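Local coordinates for protein glycerol-3-phosphate dehydrogenase [NAD(+)] (Dunaliella salina, PDB 6IUY) that probably reduces dihydroxyacetone phosphate to sn-glycerol 3-phosphate with NADH, and carries a haloacid dehalogenase-like phosphatase domain, so that dihydroxyacetone phosphate is converted directly to glycerol, at residues G527-K539 with F549-Q563. Sequence-based numbering, arbitrary orientation.
Sequences GRNRRVAEAWAQK and FEKLEKEMLNGQKLQ. With NAD (nicotinamide-adenine-dinucleotide), chain C; 13P (1,3-dihydroxyacetonephosphate), chain D.
R528, in the first turn of helix 528-539, reaches across to Q560 and K561 in the loop after helix 549-556, joining two parts of the helical C-terminal domain of glycerol-3-phosphate dehydrogenase where substrate and cofactor meet. Its side chain bends at CG-CD (chi3 -57°), turning the guanidinium in among the ligands. R528 NH1 is shared between Q560 OE1, 3.0 Å away and near the guanidinium plane, and the NAD phosphate oxygen O2A, while NE and NH2 both hold O1 of dihydroxyacetone phosphate. K561 O lies over one guanidinium face and the carboxamide nitrogen N7N of NAD over the other, and a water that accepts from NH2 has both K561 O and NAD O2A within reach. A leucine in place of this arginine would probably leave Q560 OE1 without this donor and the two ligand phosphates without their common positive charge. The backbone amides of R528 and N529, at the helix N-terminus, bind phosphate oxygens O2P and O3P of the substrate. N529 OD1 accepts a bond from G564 N and a weak one from Q563 N. Farther along, R531 sends two weak bonds to M556 O, with M556 CE over its guanidinium face. V532 splits its branches: CG1, anti to the backbone N (chi1 176°), packs on L552 CB and F549, whereas CG2 meets L557 CD2 at 3.7 Å. L552 is a knob in the hole formed by V532, A535, W536 and K539. At W536 the five-membered ring stacks face to face on F549, planes 18° apart, with F549 CE2 3.6 Å from W536 CD2.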
ATOM      1  N   GLY A 527     -10.902 -12.942  11.081  1.00 38.85           N
ATOM      2  CA  GLY A 527     -11.903 -13.462  10.156  1.00 37.70           C
ATOM      3  C   GLY A 527     -12.195 -14.938  10.332  1.00 42.43           C
ATOM      4  O   GLY A 527     -11.599 -15.616  11.181  1.00 37.62           O
ATOM      5  N   ARG A 528     -13.125 -15.446   9.533  1.00 40.21           N
ATOM      6  CA  ARG A 528     -13.577 -16.813   9.704  1.00 37.40           C
ATOM      7  C   ARG A 528     -12.566 -17.778   9.141  1.00 34.90           C
ATOM      8  O   ARG A 528     -12.438 -18.893   9.641  1.00 35.41           O
ATOM      9  CB  ARG A 528     -14.949 -17.019   9.043  1.00 36.60           C
ATOM     10  CG  ARG A 528     -16.028 -16.113   9.630  1.00 38.84           C
ATOM     11  CD  ARG A 528     -17.274 -16.048   8.749  1.00 37.09           C
ATOM     12  NE  ARG A 528     -16.995 -15.602   7.382  1.00 43.70           N
ATOM     13  CZ  ARG A 528     -17.926 -15.502   6.427  1.00 41.34           C
ATOM     14  NH1 ARG A 528     -19.190 -15.797   6.698  1.00 38.32           N
ATOM     15  NH2 ARG A 528     -17.600 -15.113   5.210  1.00 35.72           N
ATOM     16  N   ASN A 529     -11.870 -17.361   8.085  1.00 36.27           N
ATOM     17  CA  ASN A 529     -10.864 -18.195   7.437  1.00 38.02           C
ATOM     18  C   ASN A 529      -9.684 -18.479   8.347  1.00 38.78           C
ATOM     19  O   ASN A 529      -9.189 -19.613   8.407  1.00 37.80           O
ATOM     20  CB  ASN A 529     -10.361 -17.543   6.150  1.00 37.26           C
ATOM     21  CG  ASN A 529     -11.371 -17.624   5.021  1.00 42.37           C
ATOM     22  OD1 ASN A 529     -11.701 -18.722   4.534  1.00 37.14           O
ATOM     23  ND2 ASN A 529     -11.852 -16.460   4.577  1.00 38.46           N
ATOM     24  N   ARG A 530      -9.224 -17.434   9.032  1.00 38.67           N
ATOM     25  CA  ARG A 530      -8.159 -17.547  10.043  1.00 38.96           C
ATOM     26  C   ARG A 530      -8.615 -18.454  11.156  1.00 39.77           C
ATOM     27  O   ARG A 530      -7.850 -19.277  11.655  1.00 36.47           O
ATOM     28  CB  ARG A 530      -7.798 -16.174  10.634  1.00 33.76           C
ATOM     29  CG  ARG A 530      -6.703 -16.194  11.700  1.00 36.03           C
ATOM     30  CD  ARG A 530      -6.967 -15.216  12.819  1.00 37.43           C
ATOM     31  NE  ARG A 530      -7.873 -15.792  13.816  1.00 42.85           N
ATOM     32  CZ  ARG A 530      -7.544 -16.804  14.613  1.00 44.99           C
ATOM     33  NH1 ARG A 530      -6.333 -17.359  14.520  1.00 40.30           N
ATOM     34  NH2 ARG A 530      -8.422 -17.269  15.486  1.00 43.92           N
ATOM     35  N   ARG A 531      -9.873 -18.290  11.560  1.00 38.67           N
ATOM     36  CA  ARG A 531     -10.369 -18.981  12.746  1.00 37.63           C
ATOM     37  C   ARG A 531     -10.454 -20.478  12.518  1.00 44.44           C
ATOM     38  O   ARG A 531     -10.033 -21.278  13.371  1.00 43.37           O
ATOM     39  CB  ARG A 531     -11.729 -18.442  13.149  1.00 44.25           C
ATOM     40  CG  ARG A 531     -12.257 -19.068  14.434  1.00 46.69           C
ATOM     41  CD  ARG A 531     -13.691 -18.638  14.716  1.00 45.35           C
ATOM     42  NE  ARG A 531     -14.384 -19.687  15.451  1.00 55.67           N
ATOM     43  CZ  ARG A 531     -15.630 -20.076  15.204  1.00 48.00           C
ATOM     44  NH1 ARG A 531     -16.328 -19.493  14.240  1.00 46.03           N
ATOM     45  NH2 ARG A 531     -16.172 -21.049  15.923  1.00 53.54           N
ATOM     46  N   VAL A 532     -10.979 -20.860  11.355  1.00 35.05           N
ATOM     47  CA  VAL A 532     -11.096 -22.261  11.010  1.00 37.45           C
ATOM     48  C   VAL A 532      -9.766 -22.917  10.683  1.00 36.43           C
ATOM     49  O   VAL A 532      -9.569 -24.105  10.956  1.00 33.22           O
ATOM     50  CB  VAL A 532     -12.023 -22.466   9.794  1.00 34.46           C
ATOM     51  CG1 VAL A 532     -12.047 -23.943   9.410  1.00 30.65           C
ATOM     52  CG2 VAL A 532     -13.416 -21.954  10.114  1.00 32.02           C
ATOM     53  N   ALA A 533      -8.885 -22.163  10.038  1.00 30.44           N
ATOM     54  CA  ALA A 533      -7.606 -22.688   9.631  1.00 36.86           C
ATOM     55  C   ALA A 533      -6.737 -22.920  10.866  1.00 37.46           C
ATOM     56  O   ALA A 533      -6.006 -23.892  10.926  1.00 38.44           O
ATOM     57  CB  ALA A 533      -6.926 -21.752   8.639  1.00 30.92           C
ATOM     58  N   GLU A 534      -6.857 -22.049  11.864  1.00 39.08           N
ATOM     59  CA  GLU A 534      -6.192 -22.261  13.143  1.00 40.22           C
ATOM     60  C   GLU A 534      -6.599 -23.614  13.733  1.00 44.25           C
ATOM     61  O   GLU A 534      -5.736 -24.432  14.076  1.00 41.48           O
ATOM     62  CB  GLU A 534      -6.527 -21.139  14.124  1.00 40.16           C
ATOM     63  CG  GLU A 534      -6.066 -21.402  15.584  1.00 41.85           C
ATOM     64  CD  GLU A 534      -6.268 -20.181  16.484  1.00 51.61           C
ATOM     65  OE1 GLU A 534      -7.426 -19.785  16.735  1.00 59.31           O
ATOM     66  OE2 GLU A 534      -5.271 -19.590  16.929  1.00 57.03           O
ATOM     67  N   ALA A 535      -7.906 -23.853  13.847  1.00 38.55           N
ATOM     68  CA  ALA A 535      -8.405 -25.126  14.385  1.00 33.78           C
ATOM     69  C   ALA A 535      -7.948 -26.318  13.550  1.00 37.74           C
ATOM     70  O   ALA A 535      -7.552 -27.348  14.089  1.00 43.50           O
ATOM     71  CB  ALA A 535      -9.914 -25.095  14.489  1.00 34.51           C
ATOM     72  N   TRP A 536      -7.973 -26.189  12.231  1.00 36.90           N
ATOM     73  CA  TRP A 536      -7.501 -27.278  11.376  1.00 42.72           C
ATOM     74  C   TRP A 536      -6.050 -27.643  11.668  1.00 45.11           C
ATOM     75  O   TRP A 536      -5.699 -28.820  11.768  1.00 46.30           O
ATOM     76  CB  TRP A 536      -7.628 -26.885   9.919  1.00 39.76           C
ATOM     77  CG  TRP A 536      -7.210 -27.912   8.896  1.00 39.97           C
ATOM     78  CD1 TRP A 536      -8.002 -28.856   8.315  1.00 41.96           C
ATOM     79  CD2 TRP A 536      -5.920 -28.043   8.282  1.00 45.92           C
ATOM     80  NE1 TRP A 536      -7.285 -29.579   7.392  1.00 45.66           N
ATOM     81  CE2 TRP A 536      -6.004 -29.101   7.354  1.00 44.32           C
ATOM     82  CE3 TRP A 536      -4.704 -27.372   8.427  1.00 45.62           C
ATOM     83  CZ2 TRP A 536      -4.921 -29.505   6.584  1.00 46.21           C
ATOM     84  CZ3 TRP A 536      -3.632 -27.775   7.666  1.00 39.18           C
ATOM     85  CH2 TRP A 536      -3.746 -28.831   6.756  1.00 48.75           C
ATOM     86  N   ALA A 537      -5.209 -26.624  11.779  1.00 44.19           N
ATOM     87  CA  ALA A 537      -3.775 -26.835  11.934  1.00 44.59           C
ATOM     88  C   ALA A 537      -3.481 -27.388  13.322  1.00 42.50           C
ATOM     89  O   ALA A 537      -2.626 -28.245  13.471  1.00 47.60           O
ATOM     90  CB  ALA A 537      -2.997 -25.527  11.670  1.00 40.09           C
ATOM     91  N   GLN A 538      -4.196 -26.925  14.343  1.00 43.24           N
ATOM     92  CA  GLN A 538      -4.052 -27.524  15.673  1.00 45.50           C
ATOM     93  C   GLN A 538      -4.349 -29.024  15.670  1.00 49.43           C
ATOM     94  O   GLN A 538      -3.667 -29.812  16.332  1.00 47.53           O
ATOM     95  CB  GLN A 538      -4.968 -26.843  16.681  1.00 41.40           C
ATOM     96  CG  GLN A 538      -4.462 -25.516  17.123  1.00 49.37           C
ATOM     97  CD  GLN A 538      -5.521 -24.693  17.797  1.00 47.69           C
ATOM     98  OE1 GLN A 538      -6.711 -24.998  17.711  1.00 49.92           O
ATOM     99  NE2 GLN A 538      -5.101 -23.637  18.473  1.00 50.58           N
ATOM    100  N   LYS A 539      -5.375 -29.419  14.928  1.00 45.69           N
ATOM    101  CA  LYS A 539      -5.783 -30.814  14.915  1.00 48.44           C
ATOM    102  C   LYS A 539      -4.838 -31.667  14.073  1.00 49.21           C
ATOM    103  O   LYS A 539      -4.483 -32.778  14.469  1.00 51.97           O
ATOM    104  CB  LYS A 539      -7.223 -30.935  14.407  1.00 45.67           C
ATOM    105  CG  LYS A 539      -8.238 -30.378  15.390  1.00 46.34           C
ATOM    106  CD  LYS A 539      -9.610 -30.235  14.758  1.00 48.98           C
ATOM    107  CE  LYS A 539     -10.584 -29.562  15.707  1.00 51.04           C
ATOM    108  NZ  LYS A 539     -10.725 -30.343  16.964  1.00 55.64           N
ATOM    109  N   PHE A 549     -11.438 -29.081   6.148  1.00 41.74           N
ATOM    110  CA  PHE A 549     -12.053 -27.759   6.237  1.00 43.48           C
ATOM    111  C   PHE A 549     -13.572 -27.837   6.074  1.00 42.62           C
ATOM    112  O   PHE A 549     -14.334 -27.091   6.710  1.00 39.84           O
ATOM    113  CB  PHE A 549     -11.447 -26.828   5.193  1.00 40.29           C
ATOM    114  CG  PHE A 549     -10.091 -26.290   5.583  1.00 41.92           C
ATOM    115  CD1 PHE A 549      -9.988 -25.159   6.382  1.00 39.35           C
ATOM    116  CD2 PHE A 549      -8.930 -26.923   5.161  1.00 42.86           C
ATOM    117  CE1 PHE A 549      -8.755 -24.665   6.754  1.00 38.47           C
ATOM    118  CE2 PHE A 549      -7.682 -26.425   5.527  1.00 44.39           C
ATOM    119  CZ  PHE A 549      -7.601 -25.294   6.324  1.00 39.37           C
ATOM    120  N   GLU A 550     -14.023 -28.766   5.248  1.00 42.79           N
ATOM    121  CA  GLU A 550     -15.454 -28.903   5.060  1.00 43.75           C
ATOM    122  C   GLU A 550     -16.138 -29.316   6.356  1.00 44.04           C
ATOM    123  O   GLU A 550     -17.150 -28.732   6.738  1.00 44.23           O
ATOM    124  CB  GLU A 550     -15.760 -29.911   3.964  1.00 43.99           C
ATOM    125  CG  GLU A 550     -17.224 -29.895   3.591  1.00 54.64           C
ATOM    126  CD  GLU A 550     -17.529 -30.755   2.380  1.00 66.13           C
ATOM    127  OE1 GLU A 550     -16.650 -31.564   1.981  1.00 67.43           O
ATOM    128  OE2 GLU A 550     -18.645 -30.612   1.831  1.00 69.45           O
ATOM    129  N   LYS A 551     -15.587 -30.314   7.046  1.00 43.60           N
ATOM    130  CA  LYS A 551     -16.149 -30.724   8.330  1.00 44.11           C
ATOM    131  C   LYS A 551     -16.156 -29.590   9.357  1.00 40.62           C
ATOM    132  O   LYS A 551     -17.156 -29.382  10.046  1.00 40.15           O
ATOM    133  CB  LYS A 551     -15.377 -31.913   8.911  1.00 44.76           C
ATOM    134  CG  LYS A 551     -15.614 -33.263   8.219  1.00 52.34           C
ATOM    135  CD  LYS A 551     -14.713 -34.342   8.848  1.00 54.09           C
ATOM    136  CE  LYS A 551     -14.830 -35.692   8.158  1.00 67.98           C
ATOM    137  NZ  LYS A 551     -13.998 -36.732   8.853  1.00 73.19           N
ATOM    138  N   LEU A 552     -15.044 -28.864   9.471  1.00 39.18           N
ATOM    139  CA  LEU A 552     -14.934 -27.779  10.449  1.00 36.36           C
ATOM    140  C   LEU A 552     -15.871 -26.633  10.128  1.00 35.58           C
ATOM    141  O   LEU A 552     -16.409 -25.977  11.034  1.00 38.90           O
ATOM    142  CB  LEU A 552     -13.475 -27.264  10.520  1.00 34.51           C
ATOM    143  CG  LEU A 552     -12.479 -28.283  11.078  1.00 41.03           C
ATOM    144  CD1 LEU A 552     -11.005 -27.811  10.928  1.00 38.72           C
ATOM    145  CD2 LEU A 552     -12.810 -28.590  12.545  1.00 32.28           C
ATOM    146  N   GLU A 553     -16.065 -26.371   8.839  1.00 40.73           N
ATOM    147  CA  GLU A 553     -17.000 -25.320   8.429  1.00 37.46           C
ATOM    148  C   GLU A 553     -18.386 -25.619   9.009  1.00 38.60           C
ATOM    149  O   GLU A 553     -19.054 -24.743   9.581  1.00 37.95           O
ATOM    150  CB  GLU A 553     -17.048 -25.203   6.895  1.00 41.85           C
ATOM    151  CG  GLU A 553     -18.125 -24.232   6.369  1.00 40.64           C
ATOM    152  CD  GLU A 553     -18.305 -24.307   4.862  1.00 44.49           C
ATOM    153  OE1 GLU A 553     -18.751 -25.362   4.344  1.00 46.43           O
ATOM    154  OE2 GLU A 553     -18.008 -23.302   4.179  1.00 44.35           O
ATOM    155  N   LYS A 554     -18.785 -26.882   8.913  1.00 38.65           N
ATOM    156  CA  LYS A 554     -20.074 -27.335   9.406  1.00 36.52           C
ATOM    157  C   LYS A 554     -20.113 -27.204  10.927  1.00 38.49           C
ATOM    158  O   LYS A 554     -21.075 -26.688  11.526  1.00 37.55           O
ATOM    159  CB  LYS A 554     -20.311 -28.787   8.954  1.00 44.91           C
ATOM    160  CG  LYS A 554     -21.729 -29.312   9.133  1.00 46.87           C
ATOM    161  CD  LYS A 554     -22.138 -30.179   7.938  1.00 53.17           C
ATOM    162  CE  LYS A 554     -22.442 -29.301   6.716  1.00 61.72           C
ATOM    163  NZ  LYS A 554     -22.829 -30.048   5.480  1.00 56.88           N
ATOM    164  N   GLU A 555     -19.020 -27.616  11.551  1.00 35.60           N
ATOM    165  CA  GLU A 555     -18.926 -27.636  13.008  1.00 38.91           C
ATOM    166  C   GLU A 555     -18.775 -26.245  13.637  1.00 38.88           C
ATOM    167  O   GLU A 555     -19.271 -26.012  14.742  1.00 34.56           O
ATOM    168  CB  GLU A 555     -17.741 -28.532  13.412  1.00 41.31           C
ATOM    169  CG  GLU A 555     -17.438 -28.677  14.911  1.00 39.73           C
ATOM    170  CD  GLU A 555     -16.132 -29.480  15.147  1.00 51.22           C
ATOM    171  OE1 GLU A 555     -15.753 -30.289  14.267  1.00 53.01           O
ATOM    172  OE2 GLU A 555     -15.464 -29.277  16.186  1.00 54.37           O
ATOM    173  N   MET A 556     -18.092 -25.323  12.950  1.00 37.48           N
ATOM    174  CA  MET A 556     -17.726 -24.029  13.568  1.00 36.90           C
ATOM    175  C   MET A 556     -18.506 -22.794  13.090  1.00 35.52           C
ATOM    176  O   MET A 556     -18.678 -21.843  13.848  1.00 37.04           O
ATOM    177  CB  MET A 556     -16.228 -23.764  13.338  1.00 37.40           C
ATOM    178  CG  MET A 556     -15.273 -24.794  14.005  1.00 37.30           C
ATOM    179  SD  MET A 556     -13.566 -24.577  13.496  1.00 36.96           S
ATOM    180  CE  MET A 556     -13.257 -22.960  14.216  1.00 38.28           C
ATOM    181  N   LEU A 557     -18.952 -22.774  11.836  1.00 33.95           N
ATOM    182  CA  LEU A 557     -19.445 -21.515  11.278  1.00 36.14           C
ATOM    183  C   LEU A 557     -20.980 -21.387  11.198  1.00 37.59           C
ATOM    184  O   LEU A 557     -21.501 -20.388  10.693  1.00 34.91           O
ATOM    185  CB  LEU A 557     -18.832 -21.294   9.897  1.00 35.88           C
ATOM    186  CG  LEU A 557     -17.293 -21.300   9.811  1.00 38.01           C
ATOM    187  CD1 LEU A 557     -16.833 -20.986   8.401  1.00 37.24           C
ATOM    188  CD2 LEU A 557     -16.692 -20.304  10.769  1.00 34.46           C
ATOM    189  N   ASN A 558     -21.702 -22.374  11.714  1.00 34.16           N
ATOM    190  CA  ASN A 558     -23.127 -22.210  11.923  1.00 35.78           C
ATOM    191  C   ASN A 558     -23.882 -21.812  10.667  1.00 35.80           C
ATOM    192  O   ASN A 558     -24.658 -20.846  10.687  1.00 34.74           O
ATOM    193  CB  ASN A 558     -23.363 -21.158  12.989  1.00 32.84           C
ATOM    194  CG  ASN A 558     -22.858 -21.588  14.365  1.00 45.42           C
ATOM    195  OD1 ASN A 558     -23.536 -22.332  15.080  1.00 43.23           O
ATOM    196  ND2 ASN A 558     -21.682 -21.086  14.760  1.00 37.24           N
ATOM    197  N   GLY A 559     -23.615 -22.515   9.571  1.00 32.99           N
ATOM    198  CA  GLY A 559     -24.294 -22.225   8.312  1.00 38.93           C
ATOM    199  C   GLY A 559     -23.530 -21.302   7.376  1.00 42.53           C
ATOM    200  O   GLY A 559     -23.720 -21.380   6.165  1.00 34.58           O
ATOM    201  N   GLN A 560     -22.661 -20.441   7.926  1.00 41.16           N
ATOM    202  CA  GLN A 560     -21.898 -19.503   7.095  1.00 37.43           C
ATOM    203  C   GLN A 560     -20.847 -20.254   6.294  1.00 38.51           C
ATOM    204  O   GLN A 560     -20.521 -21.407   6.609  1.00 31.58           O
ATOM    205  CB  GLN A 560     -21.258 -18.397   7.939  1.00 37.16           C
ATOM    206  CG  GLN A 560     -22.266 -17.600   8.779  1.00 30.72           C
ATOM    207  CD  GLN A 560     -21.616 -16.556   9.657  1.00 37.26           C
ATOM    208  OE1 GLN A 560     -20.525 -16.043   9.354  1.00 37.01           O
ATOM    209  NE2 GLN A 560     -22.275 -16.233  10.760  1.00 38.13           N
ATOM    210  N   LYS A 561     -20.340 -19.600   5.246  1.00 36.80           N
ATOM    211  CA  LYS A 561     -19.504 -20.273   4.255  1.00 36.71           C
ATOM    212  C   LYS A 561     -18.036 -19.823   4.288  1.00 37.99           C
ATOM    213  O   LYS A 561     -17.715 -18.627   4.220  1.00 36.73           O
ATOM    214  CB  LYS A 561     -20.090 -20.050   2.845  1.00 35.94           C
ATOM    215  CG  LYS A 561     -21.525 -20.592   2.681  1.00 37.83           C
ATOM    216  CD  LYS A 561     -21.555 -22.097   2.922  1.00 36.82           C
ATOM    217  CE  LYS A 561     -22.971 -22.684   2.865  1.00 42.70           C
ATOM    218  NZ  LYS A 561     -22.957 -24.175   3.135  1.00 41.75           N
ATOM    219  N   LEU A 562     -17.160 -20.812   4.393  1.00 36.70           N
ATOM    220  CA  LEU A 562     -15.721 -20.637   4.332  1.00 40.08           C
ATOM    221  C   LEU A 562     -15.321 -20.327   2.890  1.00 43.29           C
ATOM    222  O   LEU A 562     -15.720 -21.048   1.971  1.00 38.28           O
ATOM    223  CB  LEU A 562     -15.027 -21.915   4.825  1.00 41.07           C
ATOM    224  CG  LEU A 562     -13.513 -21.897   5.038  1.00 41.21           C
ATOM    225  CD1 LEU A 562     -13.141 -20.977   6.208  1.00 36.69           C
ATOM    226  CD2 LEU A 562     -13.008 -23.307   5.259  1.00 41.59           C
ATOM    227  N   GLN A 563     -14.538 -19.273   2.667  1.00 41.21           N
ATOM    228  CA  GLN A 563     -14.258 -18.887   1.286  1.00 40.01           C
ATOM    229  C   GLN A 563     -12.792 -19.057   0.864  1.00 40.17           C
ATOM    230  O   GLN A 563     -12.507 -19.183  -0.329  1.00 36.42           O
ATOM    231  CB  GLN A 563     -14.694 -17.444   1.059  1.00 37.07           C
ATOM    232  CG  GLN A 563     -16.164 -17.190   1.310  1.00 39.44           C
ATOM    233  CD  GLN A 563     -17.064 -17.661   0.147  1.00 42.63           C
ATOM    234  OE1 GLN A 563     -17.430 -16.868  -0.727  1.00 37.52           O
ATOM    235  NE2 GLN A 563     -17.430 -18.945   0.153  1.00 36.16           N
TER
HETATM  236  PA  NAD C 701     -22.494 -16.447   4.805  1.00 34.79           P
HETATM  237  O1A NAD C 701     -23.109 -15.933   6.040  1.00 30.91           O
HETATM  238  O2A NAD C 701     -21.025 -16.822   4.945  1.00 37.43           O
HETATM  239  O5B NAD C 701     -23.267 -17.785   4.291  1.00 35.89           O
HETATM  240  C5B NAD C 701     -24.633 -18.019   4.664  1.00 35.64           C
HETATM  241  C4B NAD C 701     -25.535 -17.973   3.405  1.00 35.69           C
HETATM  242  O4B NAD C 701     -25.265 -18.987   2.630  1.00 40.83           O
HETATM  243  C3B NAD C 701     -26.995 -18.179   3.818  1.00 39.02           C
HETATM  244  O3B NAD C 701     -27.712 -17.033   3.799  1.00 39.80           O
HETATM  245  C2B NAD C 701     -27.549 -19.169   2.775  1.00 36.02           C
HETATM  246  O2B NAD C 701     -28.871 -18.661   2.294  1.00 44.05           O
HETATM  247  C1B NAD C 701     -26.651 -19.181   1.850  1.00 35.72           C
HETATM  248  N9A NAD C 701     -26.685 -20.412   1.181  1.00 36.63           N
HETATM  249  C8A NAD C 701     -26.494 -21.655   1.680  1.00 36.67           C
HETATM  250  N7A NAD C 701     -26.627 -22.526   0.655  1.00 36.88           N
HETATM  251  C5A NAD C 701     -26.922 -21.829  -0.475  1.00 39.71           C
HETATM  252  C6A NAD C 701     -27.176 -22.216  -1.779  1.00 38.14           C
HETATM  253  N6A NAD C 701     -27.193 -23.546  -2.282  1.00 43.24           N
HETATM  254  N1A NAD C 701     -27.427 -21.292  -2.716  1.00 41.02           N
HETATM  255  C2A NAD C 701     -27.445 -19.973  -2.370  1.00 41.90           C
HETATM  256  N3A NAD C 701     -27.211 -19.591  -1.095  1.00 35.87           N
HETATM  257  C4A NAD C 701     -26.949 -20.523  -0.152  1.00 37.95           C
HETATM  258  O3  NAD C 701     -22.650 -15.315   3.677  1.00 36.60           O
HETATM  259  PN  NAD C 701     -22.101 -13.809   3.729  1.00 35.86           P
HETATM  260  O1N NAD C 701     -21.537 -13.481   5.100  1.00 37.32           O
HETATM  261  O2N NAD C 701     -23.197 -12.825   3.390  1.00 32.00           O
HETATM  262  O5D NAD C 701     -20.900 -13.725   2.709  1.00 36.21           O
HETATM  263  C5D NAD C 701     -21.116 -13.797   1.312  1.00 39.20           C
HETATM  264  C4D NAD C 701     -19.948 -13.066   0.634  1.00 37.00           C
HETATM  265  O4D NAD C 701     -19.624 -11.984   1.317  1.00 34.47           O
HETATM  266  C3D NAD C 701     -18.730 -13.966   0.662  1.00 34.45           C
HETATM  267  O3D NAD C 701     -18.167 -13.973  -0.559  1.00 34.45           O
HETATM  268  C2D NAD C 701     -17.773 -13.317   1.700  1.00 38.45           C
HETATM  269  O2D NAD C 701     -16.387 -13.710   1.334  1.00 36.92           O
HETATM  270  C1D NAD C 701     -18.026 -12.043   1.593  1.00 37.75           C
HETATM  271  N1N NAD C 701     -17.747 -11.249   2.773  1.00 38.38           N
HETATM  272  C2N NAD C 701     -18.083 -11.667   4.043  1.00 36.14           C
HETATM  273  C3N NAD C 701     -17.797 -10.865   5.146  1.00 41.35           C
HETATM  274  C7N NAD C 701     -18.165 -11.383   6.554  1.00 41.30           C
HETATM  275  O7N NAD C 701     -17.691 -10.860   7.544  1.00 41.86           O
HETATM  276  N7N NAD C 701     -19.090 -12.483   6.663  1.00 40.80           N
HETATM  277  C4N NAD C 701     -17.182  -9.641   4.993  1.00 43.10           C
HETATM  278  C5N NAD C 701     -16.870  -9.200   3.719  1.00 38.17           C
HETATM  279  C6N NAD C 701     -17.167 -10.009   2.621  1.00 39.32           C
HETATM  280  P   13P D 702     -13.631 -14.210   6.510  0.61 45.18           P
HETATM  281  O1P 13P D 702     -12.926 -12.964   6.031  0.86 48.23           O
HETATM  282  O2P 13P D 702     -14.394 -13.818   7.743  0.88 38.29           O
HETATM  283  O3P 13P D 702     -12.578 -15.242   6.815  0.33 40.72           O
HETATM  284  O1  13P D 702     -14.661 -14.873   5.485  0.26 42.05           O
HETATM  285  C1  13P D 702     -14.765 -14.470   4.138  1.00 39.52           C
HETATM  286  C2  13P D 702     -14.879 -12.983   4.167  1.00 40.87           C
HETATM  287  O2  13P D 702     -15.421 -12.441   5.107  0.10 41.08           O
HETATM  288  C3  13P D 702     -14.319 -12.147   3.051  1.00 45.16           C
HETATM  289  O3  13P D 702     -13.735 -10.983   3.615  0.26 40.68           O
HETATM  290  O   HOH W   1     -19.189 -16.277   3.132  1.00 35.37           O